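Local coordinates for protein SMG-7 (PDB 3ZHE), which acts in nonsense-mediated mRNA decay as a heterodimer with SMG-5, and, like others of its family, may also bind telomeric DNA and telomerase RNA, at residues 161-175 and 183-197. Residues are numbered along the deposited sequence; the frame is centred on the assembly and turned at random.
Sequences PADGAVWNQLGLISS and SVYFHTRALHATMEF
Trp-167 and Arg-189 meet between helices 164-175 and 183-191, an antiparallel helical hairpin consistent with the TPR-like, Est1-type superhelix of this family; the axes approach to 7.2 Å at a crossing angle of -164°. Gly-164 and Gly-171 face the other helix and its C-terminal extension, Gly-164 CA against Ala-193 CB and Gly-171 CA over one face of the His-187 ring. The charged contact is a cation-pi interaction: Arg-189, bent at chi2 and chi3, lays its guanidinium over one indole face, CZ 4.0 Å from the centroid of the six-membered ring of Trp-167 and the planes 30° apart. Arg-189 NH1 also donates a hydrogen bond to Asp-360 O, outside the hairpin. The indole is held by a hydrogen bond from Trp-167 NE1, within the ring plane, to a lone pair of Pro-161 O at 2.7 Å. An alanine in place of Trp-167 would probably leave the Arg-189 guanidinium without its aromatic platform and Pro-161 O without its donor. Among the apolar contacts, Phe-186 is a knob among Trp-167, Leu-170, Gly-171 and Ser-174: Leu-170 CB sits over the ring centre, 3.8 Å from the Phe-186 centroid, and Trp-167 CE3 meets the edge of the Phe-186 ring at CD1. His-187 fills the next hole. Beyond the helix end, Phe-197 CG lies anti to its backbone N, which sets the ring against Ala-165 and Asn-168. Among the polar contacts, His-187 ND1 donates a weak, bent hydrogen bond to Asn-168 OD1 at 3.3 Å, the amide and imidazole planes 80° apart.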
loop_
_atom_site.group_PDB
_atom_site.type_symbol
_atom_site.label_atom_id
_atom_site.label_comp_id
_atom_site.label_asym_id
_atom_site.label_seq_id
_atom_site.Cartn_x
_atom_site.Cartn_y
_atom_site.Cartn_z
ATOM N N PRO B 161 -11.592 13.277 -6.145
ATOM C CA PRO B 161 -11.656 14.732 -5.968
ATOM C C PRO B 161 -13.090 15.214 -5.790
ATOM O O PRO B 161 -13.308 16.362 -5.407
ATOM C CB PRO B 161 -11.099 15.275 -7.292
ATOM C CG PRO B 161 -10.457 14.095 -7.984
ATOM C CD PRO B 161 -11.228 12.908 -7.522
ATOM N N ALA B 162 -14.054 14.342 -6.065
ATOM C CA ALA B 162 -15.461 14.730 -6.041
ATOM C C ALA B 162 -16.026 14.884 -4.628
ATOM O O ALA B 162 -17.184 15.262 -4.461
ATOM C CB ALA B 162 -16.298 13.748 -6.851
ATOM N N ASP B 163 -15.209 14.596 -3.620
ATOM C CA ASP B 163 -15.626 14.758 -2.230
ATOM C C ASP B 163 -15.009 16.024 -1.640
ATOM O O ASP B 163 -13.807 16.074 -1.376
ATOM C CB ASP B 163 -15.221 13.534 -1.402
ATOM C CG ASP B 163 -16.019 13.406 -0.116
ATOM O OD1 ASP B 163 -16.550 14.429 0.366
ATOM O OD2 ASP B 163 -16.115 12.277 0.415
ATOM N N GLY B 164 -15.843 17.040 -1.432
ATOM C CA GLY B 164 -15.389 18.330 -0.940
ATOM C C GLY B 164 -14.728 18.300 0.425
ATOM O O GLY B 164 -13.922 19.178 0.755
ATOM N N ALA B 165 -15.073 17.289 1.216
ATOM C CA ALA B 165 -14.493 17.107 2.542
ATOM C C ALA B 165 -12.973 17.097 2.478
ATOM O O ALA B 165 -12.310 17.754 3.278
ATOM C CB ALA B 165 -15.007 15.823 3.172
ATOM N N VAL B 166 -12.431 16.360 1.513
ATOM C CA VAL B 166 -10.986 16.228 1.355
ATOM C C VAL B 166 -10.339 17.587 1.112
ATOM O O VAL B 166 -9.337 17.932 1.744
ATOM C CB VAL B 166 -10.634 15.285 0.191
ATOM C CG1 VAL B 166 -9.164 14.914 0.245
ATOM C CG2 VAL B 166 -11.498 14.036 0.244
ATOM N N TRP B 167 -10.924 18.353 0.196
ATOM C CA TRP B 167 -10.465 19.706 -0.094
ATOM C C TRP B 167 -10.484 20.575 1.163
ATOM O O TRP B 167 -9.544 21.334 1.421
ATOM C CB TRP B 167 -11.334 20.345 -1.180
ATOM C CG TRP B 167 -11.304 19.633 -2.502
ATOM C CD1 TRP B 167 -12.257 18.791 -3.006
ATOM C CD2 TRP B 167 -10.273 19.708 -3.493
ATOM N NE1 TRP B 167 -11.879 18.339 -4.247
ATOM C CE2 TRP B 167 -10.664 18.885 -4.569
ATOM C CE3 TRP B 167 -9.054 20.389 -3.574
ATOM C CZ2 TRP B 167 -9.880 18.727 -5.711
ATOM C CZ3 TRP B 167 -8.277 20.230 -4.707
ATOM C CH2 TRP B 167 -8.694 19.405 -5.761
ATOM N N ASN B 168 -11.555 20.456 1.944
ATOM C CA ASN B 168 -11.672 21.203 3.196
ATOM C C ASN B 168 -10.563 20.852 4.188
ATOM O O ASN B 168 -9.959 21.737 4.798
ATOM C CB ASN B 168 -13.049 20.983 3.830
ATOM C CG ASN B 168 -13.268 21.835 5.069
ATOM O OD1 ASN B 168 -13.724 22.975 4.981
ATOM N ND2 ASN B 168 -12.949 21.280 6.233
ATOM N N GLN B 169 -10.299 19.557 4.341
ATOM C CA GLN B 169 -9.246 19.082 5.235
ATOM C C GLN B 169 -7.878 19.590 4.783
ATOM O O GLN B 169 -7.054 20.005 5.606
ATOM C CB GLN B 169 -9.241 17.552 5.299
ATOM C CG GLN B 169 -10.580 16.929 5.668
ATOM C CD GLN B 169 -11.084 17.363 7.028
ATOM O OE1 GLN B 169 -12.264 17.668 7.195
ATOM N NE2 GLN B 169 -10.192 17.384 8.012
ATOM N N LEU B 170 -7.646 19.551 3.473
ATOM C CA LEU B 170 -6.437 20.116 2.882
ATOM C C LEU B 170 -6.322 21.593 3.250
ATOM O O LEU B 170 -5.232 22.094 3.552
ATOM C CB LEU B 170 -6.456 19.944 1.360
ATOM C CG LEU B 170 -6.196 18.536 0.813
ATOM C CD1 LEU B 170 -6.697 18.404 -0.618
ATOM C CD2 LEU B 170 -4.714 18.208 0.888
ATOM N N GLY B 171 -7.460 22.281 3.234
ATOM C CA GLY B 171 -7.520 23.668 3.656
ATOM C C GLY B 171 -7.098 23.836 5.101
ATOM O O GLY B 171 -6.362 24.763 5.438
ATOM N N LEU B 172 -7.568 22.929 5.955
ATOM C CA LEU B 172 -7.207 22.946 7.368
ATOM C C LEU B 172 -5.699 22.788 7.544
ATOM O O LEU B 172 -5.074 23.517 8.318
ATOM C CB LEU B 172 -7.949 21.843 8.129
ATOM C CG LEU B 172 -9.476 21.931 8.165
ATOM C CD1 LEU B 172 -10.073 20.746 8.911
ATOM C CD2 LEU B 172 -9.915 23.238 8.801
ATOM N N ILE B 173 -5.121 21.835 6.817
ATOM C CA ILE B 173 -3.677 21.614 6.850
ATOM C C ILE B 173 -2.911 22.865 6.422
ATOM O O ILE B 173 -1.930 23.252 7.061
ATOM C CB ILE B 173 -3.265 20.422 5.960
ATOM C CG1 ILE B 173 -3.740 19.110 6.584
ATOM C CG2 ILE B 173 -1.758 20.383 5.767
ATOM C CD1 ILE B 173 -3.090 18.794 7.914
ATOM N N SER B 174 -3.373 23.497 5.346
ATOM C CA SER B 174 -2.759 24.732 4.862
ATOM C C SER B 174 -2.837 25.854 5.897
ATOM O O SER B 174 -1.892 26.625 6.058
ATOM C CB SER B 174 -3.410 25.183 3.553
ATOM O OG SER B 174 -3.065 24.323 2.480
ATOM N N SER B 175 -3.968 25.943 6.591
ATOM C CA SER B 175 -4.148 26.962 7.619
ATOM C C SER B 175 -3.226 26.707 8.805
ATOM O O SER B 175 -2.709 27.645 9.412
ATOM C CB SER B 175 -5.604 27.016 8.083
ATOM O OG SER B 175 -6.444 27.537 7.069
ATOM N N SER B 183 -4.915 27.897 1.670
ATOM C CA SER B 183 -6.053 27.566 2.516
ATOM C C SER B 183 -7.344 28.072 1.889
ATOM O O SER B 183 -8.331 27.343 1.808
ATOM C CB SER B 183 -5.878 28.161 3.913
ATOM O OG SER B 183 -7.021 27.915 4.712
ATOM N N VAL B 184 -7.326 29.325 1.445
ATOM C CA VAL B 184 -8.477 29.921 0.777
ATOM C C VAL B 184 -8.855 29.123 -0.465
ATOM O O VAL B 184 -10.027 28.786 -0.665
ATOM C CB VAL B 184 -8.203 31.386 0.390
ATOM C CG1 VAL B 184 -9.281 31.900 -0.550
ATOM C CG2 VAL B 184 -8.117 32.248 1.637
ATOM N N TYR B 185 -7.856 28.810 -1.286
ATOM C CA TYR B 185 -8.078 28.013 -2.490
ATOM C C TYR B 185 -8.741 26.665 -2.188
ATOM O O TYR B 185 -9.761 26.309 -2.791
ATOM C CB TYR B 185 -6.762 27.801 -3.240
ATOM C CG TYR B 185 -6.836 26.724 -4.294
ATOM C CD1 TYR B 185 -7.624 26.887 -5.423
ATOM C CD2 TYR B 185 -6.121 25.542 -4.159
ATOM C CE1 TYR B 185 -7.702 25.905 -6.388
ATOM C CE2 TYR B 185 -6.189 24.553 -5.119
ATOM C CZ TYR B 185 -6.981 24.740 -6.232
ATOM O OH TYR B 185 -7.055 23.761 -7.195
ATOM N N PHE B 186 -8.156 25.929 -1.248
ATOM C CA PHE B 186 -8.671 24.622 -0.853
ATOM C C PHE B 186 -10.093 24.694 -0.296
ATOM O O PHE B 186 -10.946 23.889 -0.669
ATOM C CB PHE B 186 -7.740 23.968 0.169
ATOM C CG PHE B 186 -6.509 23.353 -0.434
ATOM C CD1 PHE B 186 -6.595 22.564 -1.569
ATOM C CD2 PHE B 186 -5.263 23.563 0.136
ATOM C CE1 PHE B 186 -5.460 21.993 -2.125
ATOM C CE2 PHE B 186 -4.125 22.998 -0.416
ATOM C CZ PHE B 186 -4.225 22.212 -1.547
ATOM N N HIS B 187 -10.341 25.645 0.602
ATOM C CA HIS B 187 -11.674 25.827 1.172
ATOM C C HIS B 187 -12.692 26.150 0.079
ATOM O O HIS B 187 -13.842 25.709 0.136
ATOM C CB HIS B 187 -11.674 26.928 2.242
ATOM C CG HIS B 187 -11.138 26.489 3.572
ATOM N ND1 HIS B 187 -11.827 25.638 4.409
ATOM C CD2 HIS B 187 -9.989 26.803 4.216
ATOM C CE1 HIS B 187 -11.119 25.436 5.507
ATOM N NE2 HIS B 187 -10.000 26.130 5.415
ATOM N N THR B 188 -12.261 26.919 -0.915
ATOM C CA THR B 188 -13.114 27.250 -2.053
ATOM C C THR B 188 -13.463 25.994 -2.857
ATOM O O THR B 188 -14.633 25.760 -3.190
ATOM C CB THR B 188 -12.445 28.293 -2.971
ATOM O OG1 THR B 188 -12.177 29.487 -2.226
ATOM C CG2 THR B 188 -13.347 28.631 -4.146
ATOM N N ARG B 189 -12.443 25.190 -3.157
ATOM C CA ARG B 189 -12.643 23.919 -3.854
ATOM C C ARG B 189 -13.614 23.023 -3.092
ATOM O O ARG B 189 -14.462 22.356 -3.689
ATOM C CB ARG B 189 -11.311 23.190 -4.048
ATOM C CG ARG B 189 -10.396 23.814 -5.087
ATOM C CD ARG B 189 -11.055 23.850 -6.459
ATOM N NE ARG B 189 -11.455 22.525 -6.927
ATOM C CZ ARG B 189 -10.717 21.757 -7.722
ATOM N NH1 ARG B 189 -9.531 22.178 -8.142
ATOM N NH2 ARG B 189 -11.163 20.566 -8.100
ATOM N N ALA B 190 -13.480 23.017 -1.770
ATOM C CA ALA B 190 -14.387 22.277 -0.903
ATOM C C ALA B 190 -15.805 22.813 -1.026
ATOM O O ALA B 190 -16.771 22.051 -1.015
ATOM C CB ALA B 190 -13.919 22.361 0.538
ATOM N N LEU B 191 -15.924 24.131 -1.143
ATOM C CA LEU B 191 -17.230 24.768 -1.230
ATOM C C LEU B 191 -17.940 24.409 -2.529
ATOM O O LEU B 191 -19.153 24.196 -2.541
ATOM C CB LEU B 191 -17.101 26.288 -1.099
ATOM C CG LEU B 191 -18.393 27.102 -1.216
ATOM C CD1 LEU B 191 -19.411 26.662 -0.172
ATOM C CD2 LEU B 191 -18.105 28.592 -1.097
ATOM N N HIS B 192 -17.183 24.333 -3.619
ATOM C CA HIS B 192 -17.788 24.111 -4.928
ATOM C C HIS B 192 -17.467 22.757 -5.556
ATOM O O HIS B 192 -17.545 22.600 -6.776
ATOM C CB HIS B 192 -17.388 25.231 -5.885
ATOM C CG HIS B 192 -17.956 26.564 -5.519
ATOM N ND1 HIS B 192 -19.265 26.907 -5.770
ATOM C CD2 HIS B 192 -17.390 27.646 -4.931
ATOM C CE1 HIS B 192 -19.485 28.139 -5.350
ATOM N NE2 HIS B 192 -18.364 28.610 -4.835
ATOM N N ALA B 193 -17.115 21.779 -4.727
ATOM C CA ALA B 193 -16.821 20.441 -5.227
ATOM C C ALA B 193 -18.093 19.747 -5.700
ATOM O O ALA B 193 -19.178 20.323 -5.648
ATOM C CB ALA B 193 -16.134 19.618 -4.161
ATOM N N THR B 194 -17.958 18.509 -6.162
ATOM C CA THR B 194 -19.102 17.764 -6.674
ATOM C C THR B 194 -20.009 17.311 -5.530
ATOM O O THR B 194 -21.214 17.141 -5.711
ATOM C CB THR B 194 -18.664 16.554 -7.525
ATOM O OG1 THR B 194 -17.649 16.963 -8.451
ATOM C CG2 THR B 194 -19.847 15.989 -8.300
ATOM N N MET B 195 -19.427 17.132 -4.347
ATOM C CA MET B 195 -20.203 16.766 -3.164
ATOM C C MET B 195 -20.670 17.998 -2.397
ATOM O O MET B 195 -21.660 17.943 -1.665
ATOM C CB MET B 195 -19.400 15.848 -2.239
ATOM C CG MET B 195 -19.578 14.361 -2.517
ATOM S SD MET B 195 -21.303 13.851 -2.381
ATOM C CE MET B 195 -21.160 12.076 -2.580
ATOM N N GLU B 196 -19.945 19.101 -2.571
ATOM C CA GLU B 196 -20.227 20.367 -1.894
ATOM C C GLU B 196 -20.209 20.269 -0.368
ATOM O O GLU B 196 -21.177 19.829 0.252
ATOM C CB GLU B 196 -21.548 20.968 -2.383
ATOM C CG GLU B 196 -21.632 21.090 -3.892
ATOM C CD GLU B 196 -22.863 21.837 -4.363
ATOM O OE1 GLU B 196 -23.766 22.098 -3.540
ATOM O OE2 GLU B 196 -22.925 22.169 -5.566
ATOM N N PHE B 197 -19.094 20.694 0.218
ATOM C CA PHE B 197 -18.919 20.719 1.665
ATOM C C PHE B 197 -19.167 22.137 2.169
ATOM O O PHE B 197 -18.250 22.959 2.191
ATOM C CB PHE B 197 -17.500 20.270 2.019
ATOM C CG PHE B 197 -17.293 19.995 3.479
ATOM C CD1 PHE B 197 -17.678 18.783 4.030
ATOM C CD2 PHE B 197 -16.698 20.937 4.298
ATOM C CE1 PHE B 197 -17.484 18.523 5.373
ATOM C CE2 PHE B 197 -16.499 20.683 5.642
ATOM C CZ PHE B 197 -16.894 19.474 6.180
#